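Copper-transporting atpase (Sulfolobus solfataricus, PDB 2IYE) probably hydrolyses ATP to drive copper or related heavy-metal ions across the membrane as a type IB P-type ATPase, here as its catalytic fragment alone. Local coordinates at residues Phe33-Thr38 / Ser159-Asp164. Residues are numbered along the deposited sequence; the frame is centred on the assembly and turned at random.
Sequences FDKTGT and SGDKED
Lys35 of the DKTGT signature meets Ser159 and Asp161 of an SGD sequence, which matches the second motif of haloacid dehalogenase-like hydrolases, so the contact is a worked example of how this fold builds its active site from loops at strand ends. In P-type ATPases the aspartate of DKTGT is the one phosphorylated, a role that probably falls to Asp34; Lys35, Thr36, Ser159, Gly160 and Asp161 are ATP-binding residues of this protein, though no nucleotide is bound here. The lysine does most of the touching. Its CG stands anti to the backbone N (chi1 163°), sending the chain alongside Ser159, where Lys35 CE lies 3.4 Å from Ser159 OG. Bends at chi3 and chi4 then bring NZ to Asp161, and the long salt bridge from Lys35 NZ to Asp161 OD2 measures 3.5 Å. Ser159 OG itself accepts from Asp161 N at 3.1 Å, a nearly straight bond (171°) that makes an ST turn and probably helps set the aspartate facing the lysine. A water bridges the two segments: it donates to Asp34 OD1 at 2.7 Å, accepts from Thr36 N at 2.9 Å, and receives only a weak bond from Ser159 OG at 3.4 Å. Asp34 OD1 is further held by a salt bridge to Lys187, another ATP-binding residue, and a sulfate lies about 4 Å from the Asp34 side chain. Beneath the site, strands 30-34 and 154-158 run parallel as neighbours, with 201-205 flanking 30-34 on its other side, while from helix 163-173 Val166 packs on Ser159 and Asp161, and Leu169 on Lys35.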
loop_
_atom_site.group_PDB
_atom_site.type_symbol
_atom_site.label_atom_id
_atom_site.label_comp_id
_atom_site.label_asym_id
_atom_site.label_seq_id
_atom_site.Cartn_x
_atom_site.Cartn_y
_atom_site.Cartn_z
ATOM N N PHE A 33 -7.351 -7.858 -4.267
ATOM C CA PHE A 33 -6.893 -6.752 -3.454
ATOM C C PHE A 33 -5.370 -6.711 -3.245
ATOM O O PHE A 33 -4.792 -7.630 -2.615
ATOM C CB PHE A 33 -7.532 -6.900 -2.084
ATOM C CG PHE A 33 -8.975 -6.493 -2.023
ATOM C CD1 PHE A 33 -9.327 -5.147 -1.902
ATOM C CD2 PHE A 33 -9.984 -7.455 -2.013
ATOM C CE1 PHE A 33 -10.680 -4.786 -1.810
ATOM C CE2 PHE A 33 -11.341 -7.092 -1.931
ATOM C CZ PHE A 33 -11.697 -5.782 -1.841
ATOM N N ASP A 34 -4.724 -5.643 -3.715
ATOM C CA ASP A 34 -3.314 -5.365 -3.379
ATOM C C ASP A 34 -3.355 -4.690 -1.982
ATOM O O ASP A 34 -3.698 -3.490 -1.830
ATOM C CB ASP A 34 -2.689 -4.487 -4.479
ATOM C CG ASP A 34 -1.153 -4.575 -4.543
ATOM O OD1 ASP A 34 -0.540 -5.362 -3.751
ATOM O OD2 ASP A 34 -0.549 -3.838 -5.372
ATOM N N LYS A 35 -3.077 -5.488 -0.947
ATOM C CA LYS A 35 -3.254 -5.118 0.450
ATOM C C LYS A 35 -2.878 -3.636 0.866
ATOM O O LYS A 35 -3.707 -2.927 1.485
ATOM C CB LYS A 35 -2.555 -6.189 1.300
ATOM C CG LYS A 35 -2.272 -5.809 2.744
ATOM C CD LYS A 35 -1.296 -6.810 3.464
ATOM C CE LYS A 35 0.135 -6.333 3.638
ATOM N NZ LYS A 35 0.096 -5.182 4.530
ATOM N N THR A 36 -1.670 -3.154 0.539
ATOM C CA THR A 36 -1.255 -1.804 0.974
ATOM C C THR A 36 -2.026 -0.587 0.391
ATOM O O THR A 36 -1.989 -0.335 -0.811
ATOM C CB THR A 36 0.240 -1.624 0.811
ATOM O OG1 THR A 36 0.889 -2.767 1.387
ATOM C CG2 THR A 36 0.725 -0.342 1.551
ATOM N N GLY A 37 -2.706 0.182 1.245
ATOM C CA GLY A 37 -3.486 1.349 0.791
ATOM C C GLY A 37 -4.932 0.991 0.488
ATOM O O GLY A 37 -5.746 1.912 0.301
ATOM N N THR A 38 -5.284 -0.302 0.425
ATOM C CA THR A 38 -6.676 -0.690 0.089
ATOM C C THR A 38 -7.399 -1.300 1.285
ATOM O O THR A 38 -8.306 -0.652 1.824
ATOM C CB THR A 38 -6.790 -1.640 -1.194
ATOM O OG1 THR A 38 -6.370 -2.996 -0.882
ATOM C CG2 THR A 38 -5.937 -1.031 -2.413
ATOM N N SER A 159 0.308 -9.409 -1.835
ATOM C CA SER A 159 1.203 -8.435 -1.203
ATOM C C SER A 159 2.703 -8.695 -1.269
ATOM O O SER A 159 3.144 -9.828 -1.302
ATOM C CB SER A 159 0.815 -8.181 0.236
ATOM O OG SER A 159 1.566 -7.050 0.676
ATOM N N GLY A 160 3.490 -7.620 -1.276
ATOM C CA GLY A 160 4.957 -7.722 -1.099
ATOM C C GLY A 160 5.412 -7.958 0.353
ATOM O O GLY A 160 6.584 -8.175 0.617
ATOM N N ASP A 161 4.481 -7.902 1.287
ATOM C CA ASP A 161 4.785 -8.111 2.667
ATOM C C ASP A 161 5.057 -9.574 3.030
ATOM O O ASP A 161 4.671 -10.499 2.299
ATOM C CB ASP A 161 3.625 -7.584 3.503
ATOM C CG ASP A 161 4.078 -6.998 4.839
ATOM O OD1 ASP A 161 5.141 -7.410 5.351
ATOM O OD2 ASP A 161 3.351 -6.147 5.390
ATOM N N LYS A 162 5.707 -9.757 4.173
ATOM C CA LYS A 162 5.974 -11.082 4.748
ATOM C C LYS A 162 4.743 -12.007 4.956
ATOM O O LYS A 162 3.654 -11.553 5.319
ATOM C CB LYS A 162 6.722 -10.922 6.088
ATOM C CG LYS A 162 8.094 -10.194 6.021
ATOM C CD LYS A 162 9.258 -11.050 5.403
ATOM C CE LYS A 162 9.168 -11.200 3.848
ATOM N NZ LYS A 162 8.911 -9.911 3.011
ATOM N N GLU A 163 4.956 -13.306 4.738
ATOM C CA GLU A 163 3.950 -14.380 4.959
ATOM C C GLU A 163 3.137 -14.341 6.273
ATOM O O GLU A 163 1.924 -14.486 6.243
ATOM C CB GLU A 163 4.627 -15.758 4.770
ATOM C CG GLU A 163 3.783 -17.006 5.107
ATOM C CD GLU A 163 2.647 -17.283 4.110
ATOM O OE1 GLU A 163 2.764 -16.957 2.898
ATOM O OE2 GLU A 163 1.630 -17.852 4.550
ATOM N N ASP A 164 3.788 -14.164 7.409
ATOM C CA ASP A 164 3.070 -14.134 8.707
ATOM C C ASP A 164 2.144 -12.920 8.853
ATOM O O ASP A 164 1.146 -12.970 9.556
ATOM C CB ASP A 164 4.038 -14.259 9.925
ATOM C CG ASP A 164 4.780 -12.935 10.256
ATOM O OD1 ASP A 164 5.029 -12.133 9.327
ATOM O OD2 ASP A 164 5.115 -12.675 11.446
HETATM O O HOH W 1 0.039 -4.642 -1.245
#